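Local coordinates for protein lactaldehyde dehydrogenase (Escherichia coli, PDB 2IMP) that catalyses the irreversible NAD+-dependent oxidation of L-lactaldehyde to L-lactate, acts on glycolaldehyde as well, and works as a homotetramer in L-fucose and L-rhamnose degradation, at residues A288-V293 / N405-G410; G13-W18 / I191-G196; E81-I86 / V103-T108. All blocks are in the same frame, centred on the assembly; numbering follows the deposited sequence.

Contact 1 of 3, residues A288-V293 / N405-G410; sequences AERVYV and NDSDYG
Arg290 reaches from its beta strand to Ser407, which lies in an ST turn just ahead of strand 409-416. Both strands belong to the mixed sheet of the aldehyde dehydrogenase catalytic domain, where strand 257-260 lies between them and pairs in parallel with each. The side chain of Ser407 is about 12 Å from that of Cys285, the inferred active-site residue. The backbones stay far apart, so the long arginine spans the distance. Ser407 CB sits over one face of the guanidinium, 3.5 Å from Arg290 NH2. The chain of Arg290 bends at chi3 (-70°), which brings the planar end to the 405-410 loop. Several carbonyls hold that end: NE bonds to Lys255 O, NH1 to Met403 O and NH2 to Ala404 O. Arg290 NH1 also bonds Tyr292 OH weakly at 2.9 Å. One water bridges the segments. It accepts weakly from Arg290 NH2 and donates to Tyr409 O at 3.0 Å. The same water lies 3.1 Å from Ser407 OG. The first torsion of Ser407 (167°) puts OG opposite its own N. There Ser407 OG closes the turn by accepting from Tyr409 N at 3.0 Å, with an N-H...O angle of 160°.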
ATOM      1  N   ALA A 288      26.402 -18.202  -6.160  1.00 63.83           N
ATOM      2  CA  ALA A 288      27.683 -17.989  -5.501  1.00 57.87           C
ATOM      3  C   ALA A 288      28.963 -18.073  -6.362  1.00 54.06           C
ATOM      4  O   ALA A 288      29.334 -19.138  -6.847  1.00 52.87           O
ATOM      5  CB  ALA A 288      27.805 -18.946  -4.322  1.00 57.95           C
ATOM      6  N   GLU A 289      29.623 -16.931  -6.525  1.00 50.13           N
ATOM      7  CA  GLU A 289      30.873 -16.850  -7.261  1.00 46.47           C
ATOM      8  C   GLU A 289      32.040 -16.509  -6.302  1.00 42.86           C
ATOM      9  O   GLU A 289      33.193 -16.362  -6.700  1.00 43.12           O
ATOM     10  CB  GLU A 289      30.764 -15.798  -8.370  1.00 49.45           C
ATOM     11  CG  GLU A 289      31.744 -16.015  -9.516  1.00 53.34           C
ATOM     12  CD  GLU A 289      31.436 -15.150 -10.724  1.00 55.28           C
ATOM     13  OE1 GLU A 289      31.624 -13.919 -10.646  1.00 56.73           O
ATOM     14  OE2 GLU A 289      31.002 -15.704 -11.756  1.00 56.58           O
ATOM     15  N   ARG A 290      31.673 -16.376  -5.034  1.00 38.68           N
ATOM     16  CA  ARG A 290      32.580 -16.096  -3.931  1.00 35.42           C
ATOM     17  C   ARG A 290      32.144 -16.883  -2.680  1.00 33.32           C
ATOM     18  O   ARG A 290      31.162 -16.529  -2.033  1.00 32.84           O
ATOM     19  CB  ARG A 290      32.592 -14.602  -3.590  1.00 33.93           C
ATOM     20  CG  ARG A 290      33.247 -13.712  -4.629  1.00 35.62           C
ATOM     21  CD  ARG A 290      33.403 -12.285  -4.097  1.00 35.03           C
ATOM     22  NE  ARG A 290      32.126 -11.588  -3.959  1.00 31.83           N
ATOM     23  CZ  ARG A 290      31.857 -10.705  -3.002  1.00 31.25           C
ATOM     24  NH1 ARG A 290      32.773 -10.415  -2.088  1.00 30.27           N
ATOM     25  NH2 ARG A 290      30.677 -10.100  -2.965  1.00 30.36           N
ATOM     26  N   VAL A 291      32.868 -17.947  -2.360  1.00 30.90           N
ATOM     27  CA  VAL A 291      32.504 -18.769  -1.220  1.00 28.73           C
ATOM     28  C   VAL A 291      33.349 -18.558   0.056  1.00 28.42           C
ATOM     29  O   VAL A 291      34.549 -18.831   0.072  1.00 28.52           O
ATOM     30  CB  VAL A 291      32.549 -20.266  -1.604  1.00 27.66           C
ATOM     31  CG1 VAL A 291      31.945 -21.105  -0.501  1.00 26.83           C
ATOM     32  CG2 VAL A 291      31.805 -20.487  -2.912  1.00 27.21           C
ATOM     33  N   TYR A 292      32.701 -18.066   1.108  1.00 27.81           N
ATOM     34  CA  TYR A 292      33.367 -17.847   2.382  1.00 28.05           C
ATOM     35  C   TYR A 292      33.003 -18.926   3.419  1.00 28.85           C
ATOM     36  O   TYR A 292      31.840 -19.069   3.797  1.00 28.14           O
ATOM     37  CB  TYR A 292      33.024 -16.460   2.940  1.00 26.62           C
ATOM     38  CG  TYR A 292      33.385 -15.328   2.006  1.00 26.88           C
ATOM     39  CD1 TYR A 292      32.500 -14.907   1.016  1.00 26.29           C
ATOM     40  CD2 TYR A 292      34.636 -14.713   2.074  1.00 27.53           C
ATOM     41  CE1 TYR A 292      32.847 -13.907   0.114  1.00 26.29           C
ATOM     42  CE2 TYR A 292      34.998 -13.711   1.174  1.00 27.68           C
ATOM     43  CZ  TYR A 292      34.096 -13.315   0.196  1.00 28.24           C
ATOM     44  OH  TYR A 292      34.446 -12.340  -0.710  1.00 28.05           O
ATOM     45  N   VAL A 293      34.009 -19.681   3.853  1.00 29.71           N
ATOM     46  CA  VAL A 293      33.809 -20.755   4.821  1.00 30.14           C
ATOM     47  C   VAL A 293      34.634 -20.580   6.109  1.00 31.53           C
ATOM     48  O   VAL A 293      35.850 -20.412   6.034  1.00 31.20           O
ATOM     49  CB  VAL A 293      34.194 -22.107   4.195  1.00 30.05           C
ATOM     50  CG1 VAL A 293      33.758 -23.248   5.099  1.00 29.22           C
ATOM     51  CG2 VAL A 293      33.578 -22.231   2.811  1.00 29.97           C
ATOM     52  N   ASN A 405      30.482  -7.743   1.613  1.00 19.74           N
ATOM     53  CA  ASN A 405      30.132  -6.370   1.263  1.00 20.70           C
ATOM     54  C   ASN A 405      31.239  -5.651   0.486  1.00 21.82           C
ATOM     55  O   ASN A 405      30.987  -4.661  -0.196  1.00 23.88           O
ATOM     56  CB  ASN A 405      29.799  -5.549   2.512  1.00 18.14           C
ATOM     57  CG  ASN A 405      28.471  -5.933   3.119  1.00 19.31           C
ATOM     58  OD1 ASN A 405      27.582  -6.416   2.423  1.00 18.44           O
ATOM     59  ND2 ASN A 405      28.322  -5.707   4.418  1.00 16.94           N
ATOM     60  N   ASP A 406      32.460  -6.162   0.605  1.00 23.58           N
ATOM     61  CA  ASP A 406      33.596  -5.581  -0.095  1.00 24.10           C
ATOM     62  C   ASP A 406      33.579  -5.913  -1.596  1.00 24.43           C
ATOM     63  O   ASP A 406      34.391  -6.697  -2.093  1.00 23.56           O
ATOM     64  CB  ASP A 406      34.902  -6.067   0.536  1.00 26.56           C
ATOM     65  CG  ASP A 406      36.125  -5.509  -0.161  1.00 29.58           C
ATOM     66  OD1 ASP A 406      36.172  -4.281  -0.378  1.00 30.31           O
ATOM     67  OD2 ASP A 406      37.036  -6.296  -0.489  1.00 31.88           O
ATOM     68  N   SER A 407      32.630  -5.298  -2.295  1.00 23.64           N
ATOM     69  CA  SER A 407      32.438  -5.520  -3.720  1.00 22.72           C
ATOM     70  C   SER A 407      31.661  -4.379  -4.410  1.00 23.72           C
ATOM     71  O   SER A 407      30.790  -3.766  -3.793  1.00 24.00           O
ATOM     72  CB  SER A 407      31.674  -6.838  -3.914  1.00 21.09           C
ATOM     73  OG  SER A 407      31.179  -6.988  -5.235  1.00 20.46           O
ATOM     74  N   ASP A 408      31.988  -4.088  -5.666  1.00 23.58           N
ATOM     75  CA  ASP A 408      31.253  -3.057  -6.384  1.00 26.15           C
ATOM     76  C   ASP A 408      29.847  -3.525  -6.784  1.00 24.99           C
ATOM     77  O   ASP A 408      29.031  -2.745  -7.267  1.00 27.22           O
ATOM     78  CB  ASP A 408      32.002  -2.608  -7.639  1.00 29.05           C
ATOM     79  CG  ASP A 408      33.176  -1.716  -7.322  1.00 31.91           C
ATOM     80  OD1 ASP A 408      33.029  -0.856  -6.429  1.00 35.12           O
ATOM     81  OD2 ASP A 408      34.234  -1.868  -7.965  1.00 33.09           O
ATOM     82  N   TYR A 409      29.591  -4.809  -6.576  1.00 23.14           N
ATOM     83  CA  TYR A 409      28.296  -5.376  -6.894  1.00 23.15           C
ATOM     84  C   TYR A 409      27.485  -5.765  -5.649  1.00 20.82           C
ATOM     85  O   TYR A 409      28.050  -6.175  -4.633  1.00 19.80           O
ATOM     86  CB  TYR A 409      28.473  -6.580  -7.816  1.00 27.26           C
ATOM     87  CG  TYR A 409      29.239  -6.241  -9.071  1.00 32.01           C
ATOM     88  CD1 TYR A 409      30.632  -6.312  -9.102  1.00 35.30           C
ATOM     89  CD2 TYR A 409      28.576  -5.783 -10.209  1.00 34.49           C
ATOM     90  CE1 TYR A 409      31.347  -5.933 -10.238  1.00 38.21           C
ATOM     91  CE2 TYR A 409      29.279  -5.399 -11.348  1.00 37.08           C
ATOM     92  CZ  TYR A 409      30.662  -5.474 -11.356  1.00 38.16           C
ATOM     93  OH  TYR A 409      31.361  -5.077 -12.474  1.00 40.64           O
ATOM     94  N   GLY A 410      26.167  -5.626  -5.740  1.00 17.48           N
ATOM     95  CA  GLY A 410      25.320  -5.941  -4.606  1.00 17.04           C
ATOM     96  C   GLY A 410      23.953  -6.449  -5.005  1.00 15.71           C
ATOM     97  O   GLY A 410      22.936  -5.960  -4.528  1.00 14.15           O
TER
HETATM   98  O   HOH W   1      28.920  -9.027  -4.890  1.00 17.34           O

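Contact 2 of 3, residues G13-W18 / I191-G196; sequences GQFVTW and IVDEIG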
ATOM      1  N   GLY A  13       4.191  -4.792 -36.701  1.00 13.99           N
ATOM      2  CA  GLY A  13       3.247  -5.854 -36.994  1.00 13.24           C
ATOM      3  C   GLY A  13       3.547  -6.801 -38.139  1.00 17.10           C
ATOM      4  O   GLY A  13       2.673  -7.571 -38.544  1.00 17.33           O
ATOM      5  N   GLN A  14       4.767  -6.765 -38.659  1.00 15.26           N
ATOM      6  CA  GLN A  14       5.140  -7.658 -39.753  1.00 18.26           C
ATOM      7  C   GLN A  14       6.647  -7.961 -39.811  1.00 17.90           C
ATOM      8  O   GLN A  14       7.467  -7.155 -39.364  1.00 18.22           O
ATOM      9  CB  GLN A  14       4.716  -7.050 -41.102  1.00 17.78           C
ATOM     10  CG  GLN A  14       5.456  -5.758 -41.462  1.00 18.27           C
ATOM     11  CD  GLN A  14       4.977  -5.119 -42.770  1.00 22.37           C
ATOM     12  OE1 GLN A  14       5.457  -4.051 -43.164  1.00 20.46           O
ATOM     13  NE2 GLN A  14       4.036  -5.772 -43.443  1.00 22.06           N
ATOM     14  N   PHE A  15       7.003  -9.129 -40.329  1.00 17.43           N
ATOM     15  CA  PHE A  15       8.412  -9.427 -40.481  1.00 20.25           C
ATOM     16  C   PHE A  15       8.974  -8.677 -41.701  1.00 21.12           C
ATOM     17  O   PHE A  15       8.369  -8.693 -42.772  1.00 21.91           O
ATOM     18  CB  PHE A  15       8.644 -10.934 -40.640  1.00 18.65           C
ATOM     19  CG  PHE A  15       8.479 -11.711 -39.364  1.00 19.21           C
ATOM     20  CD1 PHE A  15       7.322 -12.439 -39.120  1.00 17.68           C
ATOM     21  CD2 PHE A  15       9.479 -11.696 -38.395  1.00 17.46           C
ATOM     22  CE1 PHE A  15       7.165 -13.149 -37.932  1.00 20.10           C
ATOM     23  CE2 PHE A  15       9.332 -12.402 -37.202  1.00 17.29           C
ATOM     24  CZ  PHE A  15       8.170 -13.128 -36.970  1.00 18.26           C
ATOM     25  N   VAL A  16      10.094  -7.992 -41.516  1.00 22.90           N
ATOM     26  CA  VAL A  16      10.700  -7.239 -42.601  1.00 24.35           C
ATOM     27  C   VAL A  16      12.048  -7.806 -43.069  1.00 24.92           C
ATOM     28  O   VAL A  16      13.016  -7.837 -42.309  1.00 25.39           O
ATOM     29  CB  VAL A  16      10.899  -5.756 -42.202  1.00 24.89           C
ATOM     30  CG1 VAL A  16      11.512  -4.979 -43.363  1.00 27.06           C
ATOM     31  CG2 VAL A  16       9.567  -5.141 -41.811  1.00 26.27           C
ATOM     32  N   THR A  17      12.092  -8.257 -44.318  1.00 26.49           N
ATOM     33  CA  THR A  17      13.319  -8.812 -44.869  1.00 28.98           C
ATOM     34  C   THR A  17      14.471  -7.796 -44.971  1.00 30.33           C
ATOM     35  O   THR A  17      14.317  -6.717 -45.540  1.00 32.72           O
ATOM     36  CB  THR A  17      13.084  -9.428 -46.273  1.00 29.77           C
ATOM     37  OG1 THR A  17      12.220 -10.567 -46.158  1.00 29.12           O
ATOM     38  CG2 THR A  17      14.408  -9.865 -46.895  1.00 29.35           C
ATOM     39  N   TRP A  18      15.612  -8.169 -44.410  1.00 32.44           N
ATOM     40  CA  TRP A  18      16.802  -7.333 -44.411  1.00 36.33           C
ATOM     41  C   TRP A  18      17.407  -7.092 -45.812  1.00 39.55           C
ATOM     42  O   TRP A  18      17.739  -8.040 -46.523  1.00 40.94           O
ATOM     43  CB  TRP A  18      17.850  -7.977 -43.511  1.00 34.11           C
ATOM     44  CG  TRP A  18      19.158  -7.263 -43.448  1.00 33.72           C
ATOM     45  CD1 TRP A  18      20.380  -7.766 -43.793  1.00 32.22           C
ATOM     46  CD2 TRP A  18      19.398  -5.956 -42.907  1.00 31.50           C
ATOM     47  NE1 TRP A  18      21.367  -6.860 -43.495  1.00 32.49           N
ATOM     48  CE2 TRP A  18      20.796  -5.743 -42.956  1.00 31.88           C
ATOM     49  CE3 TRP A  18      18.571  -4.953 -42.394  1.00 30.06           C
ATOM     50  CZ2 TRP A  18      21.384  -4.560 -42.494  1.00 29.14           C
ATOM     51  CZ3 TRP A  18      19.157  -3.779 -41.936  1.00 29.97           C
ATOM     52  CH2 TRP A  18      20.552  -3.592 -41.994  1.00 31.63           C
ATOM     53  N   ILE A 191       5.345 -15.915 -32.510  1.00 15.73           N
ATOM     54  CA  ILE A 191       4.160 -16.128 -31.688  1.00 13.40           C
ATOM     55  C   ILE A 191       3.322 -14.836 -31.598  1.00 14.80           C
ATOM     56  O   ILE A 191       2.099 -14.858 -31.736  1.00 14.75           O
ATOM     57  CB  ILE A 191       4.555 -16.613 -30.275  1.00 14.29           C
ATOM     58  CG1 ILE A 191       5.090 -18.049 -30.370  1.00 13.57           C
ATOM     59  CG2 ILE A 191       3.350 -16.533 -29.325  1.00 11.36           C
ATOM     60  CD1 ILE A 191       5.770 -18.548 -29.117  1.00 16.14           C
ATOM     61  N   VAL A 192       4.013 -13.719 -31.386  1.00 13.51           N
ATOM     62  CA  VAL A 192       3.362 -12.421 -31.336  1.00 14.10           C
ATOM     63  C   VAL A 192       2.626 -12.125 -32.655  1.00 14.74           C
ATOM     64  O   VAL A 192       1.492 -11.637 -32.671  1.00 13.99           O
ATOM     65  CB  VAL A 192       4.398 -11.304 -31.083  1.00 14.01           C
ATOM     66  CG1 VAL A 192       3.767  -9.934 -31.321  1.00 13.59           C
ATOM     67  CG2 VAL A 192       4.932 -11.410 -29.651  1.00 13.97           C
ATOM     68  N   ASP A 193       3.295 -12.438 -33.758  1.00 15.84           N
ATOM     69  CA  ASP A 193       2.710 -12.228 -35.072  1.00 17.46           C
ATOM     70  C   ASP A 193       1.499 -13.151 -35.327  1.00 17.02           C
ATOM     71  O   ASP A 193       0.462 -12.712 -35.814  1.00 18.76           O
ATOM     72  CB  ASP A 193       3.758 -12.467 -36.152  1.00 17.22           C
ATOM     73  CG  ASP A 193       3.292 -12.015 -37.515  1.00 19.60           C
ATOM     74  OD1 ASP A 193       3.468 -12.783 -38.479  1.00 22.08           O
ATOM     75  OD2 ASP A 193       2.757 -10.890 -37.624  1.00 18.13           O
ATOM     76  N   GLU A 194       1.652 -14.420 -34.971  1.00 17.87           N
ATOM     77  CA  GLU A 194       0.586 -15.396 -35.152  1.00 20.64           C
ATOM     78  C   GLU A 194      -0.706 -15.110 -34.370  1.00 19.57           C
ATOM     79  O   GLU A 194      -1.796 -15.317 -34.892  1.00 18.69           O
ATOM     80  CB  GLU A 194       1.085 -16.791 -34.795  1.00 22.93           C
ATOM     81  CG  GLU A 194       1.741 -17.506 -35.947  1.00 32.12           C
ATOM     82  CD  GLU A 194       2.504 -18.735 -35.502  1.00 37.02           C
ATOM     83  OE1 GLU A 194       1.990 -19.471 -34.627  1.00 38.11           O
ATOM     84  OE2 GLU A 194       3.615 -18.962 -36.034  1.00 38.84           O
ATOM     85  N   ILE A 195      -0.579 -14.646 -33.128  1.00 18.29           N
ATOM     86  CA  ILE A 195      -1.767 -14.354 -32.334  1.00 18.71           C
ATOM     87  C   ILE A 195      -2.408 -13.004 -32.673  1.00 17.98           C
ATOM     88  O   ILE A 195      -3.472 -12.673 -32.170  1.00 20.20           O
ATOM     89  CB  ILE A 195      -1.478 -14.383 -30.822  1.00 20.85           C
ATOM     90  CG1 ILE A 195      -0.503 -13.259 -30.453  1.00 19.96           C
ATOM     91  CG2 ILE A 195      -0.918 -15.745 -30.436  1.00 20.50           C
ATOM     92  CD1 ILE A 195      -0.562 -12.873 -29.008  1.00 21.51           C
ATOM     93  N   GLY A 196      -1.729 -12.233 -33.515  1.00 16.83           N
ATOM     94  CA  GLY A 196      -2.260 -10.954 -33.943  1.00 16.63           C
ATOM     95  C   GLY A 196      -2.133  -9.736 -33.048  1.00 16.95           C
ATOM     96  O   GLY A 196      -2.940  -8.809 -33.177  1.00 16.14           O
TER
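Asp193 OD2 accepts a hydrogen bond from Tyr10 OH and lies near Gly13 O, so this carboxylate oxygen faces the start of the 13-18 segment. The contact joins an edge strand to a helix at the surface. Strand 14-16 is one of the two outermost strands, within this chain, of a four-stranded mixed sheet. It forms a beta hairpin with strand 5-11, with Gly13 at its turn. Asp193 belongs to the last turn of helix 183-195. Gly13 O and Asp193 OD2 are 3.4 Å apart, but both are acceptors and do not bond. Tyr10 OH, on strand 5-11, is the donor that serves Asp193 OD2. The backbones come closest here, with Gly13 CA 6.7 Å from Asp193 CA.

The other carboxylate oxygen meets an aromatic ring. Asp193 OD1 lies 3.8 Å from Phe15 CE1. Asp193 CB is 3.9 Å from Phe15 CE1. The ring and carboxylate planes are nearly perpendicular, 83° apart. The first torsion of Asp193 (-169°) carries CG to the side opposite its own N, and the carboxylate extends from the helix to the strand. Phe15 also packs edge-to-face with Tyr10, the residue that bonds Asp193 OD2. It rests on Ala189 and Lys190 of the helix and on Pro8.

The helix ends just beyond the contact in a Schellman motif. Gly196 takes up a positive phi (80°) there. The side chains of Ile191, Val192 and Ile195 pack on helix 65-81. In this last turn, Ile195 N bonds to Ile191 O at 3.0 Å, and Gly196 N bonds to Asp193 O at 3.2 Å.

Contact 3 of 3, residues E81-I86 / V103-T108; sequences ERASEI and VEVAFT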
ATOM      1  N   GLU A  81       2.752 -24.001 -26.314  1.00 19.56           N
ATOM      2  CA  GLU A  81       2.502 -24.845 -27.481  1.00 23.16           C
ATOM      3  C   GLU A  81       3.798 -25.199 -28.256  1.00 22.76           C
ATOM      4  O   GLU A  81       3.916 -26.271 -28.843  1.00 23.77           O
ATOM      5  CB  GLU A  81       1.528 -24.147 -28.437  1.00 25.32           C
ATOM      6  CG  GLU A  81       0.067 -24.227 -28.033  1.00 31.72           C
ATOM      7  CD  GLU A  81      -0.809 -23.295 -28.854  1.00 36.28           C
ATOM      8  OE1 GLU A  81      -0.681 -23.302 -30.098  1.00 38.59           O
ATOM      9  OE2 GLU A  81      -1.628 -22.557 -28.261  1.00 39.67           O
ATOM     10  N   ARG A  82       4.752 -24.276 -28.244  1.00 22.65           N
ATOM     11  CA  ARG A  82       6.024 -24.474 -28.923  1.00 23.11           C
ATOM     12  C   ARG A  82       7.218 -24.669 -27.961  1.00 21.95           C
ATOM     13  O   ARG A  82       8.375 -24.531 -28.365  1.00 22.39           O
ATOM     14  CB  ARG A  82       6.312 -23.277 -29.830  1.00 25.70           C
ATOM     15  CG  ARG A  82       5.243 -23.046 -30.871  1.00 31.90           C
ATOM     16  CD  ARG A  82       5.554 -21.855 -31.757  1.00 35.14           C
ATOM     17  NE  ARG A  82       4.625 -21.815 -32.880  1.00 39.43           N
ATOM     18  CZ  ARG A  82       4.756 -21.032 -33.945  1.00 41.39           C
ATOM     19  NH1 ARG A  82       5.783 -20.202 -34.052  1.00 40.05           N
ATOM     20  NH2 ARG A  82       3.867 -21.107 -34.925  1.00 43.77           N
ATOM     21  N   ALA A  83       6.917 -24.997 -26.707  1.00 19.01           N
ATOM     22  CA  ALA A  83       7.939 -25.183 -25.680  1.00 18.95           C
ATOM     23  C   ALA A  83       9.198 -25.990 -26.108  1.00 18.69           C
ATOM     24  O   ALA A  83      10.317 -25.478 -26.052  1.00 18.11           O
ATOM     25  CB  ALA A  83       7.308 -25.816 -24.435  1.00 16.17           C
ATOM     26  N   SER A  84       9.010 -27.237 -26.523  1.00 18.95           N
ATOM     27  CA  SER A  84      10.151 -28.049 -26.936  1.00 19.80           C
ATOM     28  C   SER A  84      10.961 -27.405 -28.083  1.00 19.01           C
ATOM     29  O   SER A  84      12.193 -27.452 -28.091  1.00 19.46           O
ATOM     30  CB  SER A  84       9.686 -29.454 -27.339  1.00 20.38           C
ATOM     31  OG  SER A  84       8.794 -29.399 -28.438  1.00 26.71           O
ATOM     32  N   GLU A  85      10.258 -26.806 -29.038  1.00 18.26           N
ATOM     33  CA  GLU A  85      10.923 -26.141 -30.147  1.00 19.67           C
ATOM     34  C   GLU A  85      11.828 -24.978 -29.668  1.00 18.93           C
ATOM     35  O   GLU A  85      12.978 -24.846 -30.097  1.00 16.68           O
ATOM     36  CB  GLU A  85       9.885 -25.591 -31.131  1.00 23.65           C
ATOM     37  CG  GLU A  85      10.475 -24.983 -32.395  1.00 30.23           C
ATOM     38  CD  GLU A  85       9.473 -24.127 -33.164  1.00 36.56           C
ATOM     39  OE1 GLU A  85       8.299 -24.544 -33.309  1.00 37.92           O
ATOM     40  OE2 GLU A  85       9.868 -23.036 -33.632  1.00 37.86           O
ATOM     41  N   ILE A  86      11.278 -24.147 -28.782  1.00 17.27           N
ATOM     42  CA  ILE A  86      12.008 -23.017 -28.226  1.00 14.38           C
ATOM     43  C   ILE A  86      13.169 -23.462 -27.299  1.00 14.27           C
ATOM     44  O   ILE A  86      14.253 -22.876 -27.314  1.00 13.26           O
ATOM     45  CB  ILE A  86      11.039 -22.082 -27.450  1.00 15.79           C
ATOM     46  CG1 ILE A  86       9.937 -21.593 -28.399  1.00 14.19           C
ATOM     47  CG2 ILE A  86      11.791 -20.890 -26.868  1.00 12.49           C
ATOM     48  CD1 ILE A  86       8.852 -20.793 -27.718  1.00 17.90           C
ATOM     49  N   VAL A 103      13.112 -25.559 -18.344  1.00 17.34           N
ATOM     50  CA  VAL A 103      12.634 -24.781 -17.217  1.00 17.42           C
ATOM     51  C   VAL A 103      12.481 -23.289 -17.586  1.00 17.04           C
ATOM     52  O   VAL A 103      11.452 -22.673 -17.303  1.00 14.45           O
ATOM     53  CB  VAL A 103      13.578 -24.923 -16.001  1.00 17.99           C
ATOM     54  CG1 VAL A 103      13.205 -23.917 -14.925  1.00 18.88           C
ATOM     55  CG2 VAL A 103      13.474 -26.339 -15.436  1.00 20.43           C
ATOM     56  N   GLU A 104      13.500 -22.730 -18.237  1.00 16.51           N
ATOM     57  CA  GLU A 104      13.418 -21.337 -18.650  1.00 16.04           C
ATOM     58  C   GLU A 104      12.151 -21.043 -19.491  1.00 14.80           C
ATOM     59  O   GLU A 104      11.444 -20.070 -19.240  1.00 13.78           O
ATOM     60  CB  GLU A 104      14.651 -20.927 -19.458  1.00 14.38           C
ATOM     61  CG  GLU A 104      14.659 -19.435 -19.773  1.00 15.39           C
ATOM     62  CD  GLU A 104      15.827 -18.999 -20.640  1.00 16.19           C
ATOM     63  OE1 GLU A 104      16.809 -19.761 -20.754  1.00 15.76           O
ATOM     64  OE2 GLU A 104      15.763 -17.883 -21.197  1.00 16.65           O
ATOM     65  N   VAL A 105      11.883 -21.892 -20.482  1.00 14.26           N
ATOM     66  CA  VAL A 105      10.703 -21.713 -21.323  1.00 13.26           C
ATOM     67  C   VAL A 105       9.376 -21.788 -20.531  1.00 13.50           C
ATOM     68  O   VAL A 105       8.514 -20.918 -20.656  1.00 10.35           O
ATOM     69  CB  VAL A 105      10.676 -22.750 -22.473  1.00 14.54           C
ATOM     70  CG1 VAL A 105       9.353 -22.647 -23.250  1.00 11.66           C
ATOM     71  CG2 VAL A 105      11.857 -22.502 -23.417  1.00 13.96           C
ATOM     72  N   ALA A 106       9.229 -22.834 -19.720  1.00 14.96           N
ATOM     73  CA  ALA A 106       8.032 -22.972 -18.904  1.00 13.71           C
ATOM     74  C   ALA A 106       7.877 -21.789 -17.911  1.00 13.94           C
ATOM     75  O   ALA A 106       6.786 -21.253 -17.733  1.00 12.09           O
ATOM     76  CB  ALA A 106       8.072 -24.289 -18.149  1.00 15.30           C
ATOM     77  N   PHE A 107       8.987 -21.396 -17.291  1.00 13.54           N
ATOM     78  CA  PHE A 107       8.987 -20.276 -16.352  1.00 14.10           C
ATOM     79  C   PHE A 107       8.594 -18.948 -17.035  1.00 14.62           C
ATOM     80  O   PHE A 107       7.854 -18.143 -16.471  1.00 14.16           O
ATOM     81  CB  PHE A 107      10.372 -20.122 -15.711  1.00 16.36           C
ATOM     82  CG  PHE A 107      10.444 -19.041 -14.659  1.00 17.70           C
ATOM     83  CD1 PHE A 107       9.817 -19.206 -13.428  1.00 19.47           C
ATOM     84  CD2 PHE A 107      11.148 -17.863 -14.898  1.00 18.57           C
ATOM     85  CE1 PHE A 107       9.888 -18.202 -12.447  1.00 21.60           C
ATOM     86  CE2 PHE A 107      11.223 -16.853 -13.923  1.00 18.27           C
ATOM     87  CZ  PHE A 107      10.598 -17.024 -12.702  1.00 17.90           C
ATOM     88  N   THR A 108       9.109 -18.741 -18.248  1.00 12.86           N
ATOM     89  CA  THR A 108       8.797 -17.546 -19.010  1.00 13.09           C
ATOM     90  C   THR A 108       7.277 -17.401 -19.265  1.00 12.91           C
ATOM     91  O   THR A 108       6.711 -16.314 -19.126  1.00 13.15           O
ATOM     92  CB  THR A 108       9.561 -17.547 -20.356  1.00 13.06           C
ATOM     93  OG1 THR A 108      10.965 -17.508 -20.092  1.00 14.16           O
ATOM     94  CG2 THR A 108       9.191 -16.336 -21.197  1.00 10.80           C
TER
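Val105 packs against Ala83 and Ile86 where two helices meet, the first turn of helix 83-94 against helix 98-116. They are consecutive helices of a helix-loop-helix unit, joined by a short connection. The contact across it is apolar. Each methyl of Val105 has its own partner. Val105 CG1 lies over the backbone of Ala83, 3.8 Å from Ala83 CA and 4.0 Å from Ala83 CB. Val105 CG2 meets Ile86 CG2 at 3.8 Å. The first torsion of Val105 (174°) sets CG1 opposite its own N, while CG2 lies beside that N. The two branches can then serve two residues three positions apart, nearly one turn. Val105 also packs on Ser87 and Ile90, which extends the buried patch.

The polar interactions lie within each helix or lead away from the pair. Arg82 is at the N-cap position of helix 83-94, and Arg82 O accepts from Ile86 N at 3.0 Å. The carboxylate of Glu104 is held by Lys96 and by the N of Phe157. Glu104 O takes two donors from opposite faces of its plane: Thr108 N at 2.9 Å and Thr108 OG1 at 2.7 Å.

From the N terminus, strand 14-16 is the first contact segment. Contact 2 closes a long loop when helix 183-195 returns to it. Contact 3 falls within that loop and closes a short one of its own, between helices 83-94 and 98-116. The two touch: Glu194 OE2 forms a salt bridge with Arg82 NH2, and Ile191 packs on Ile86 and Arg82. Helix 183-195 thus joins the N-terminal edge strand to this helix pair. Contact 1, after both, closes a loop of 111 residues. It links strand 290-294 to the turn leading into strand 409-416, in another sheet. It lies across the chain's centre from both, its nearest atoms about 17 Å from those of contact 3.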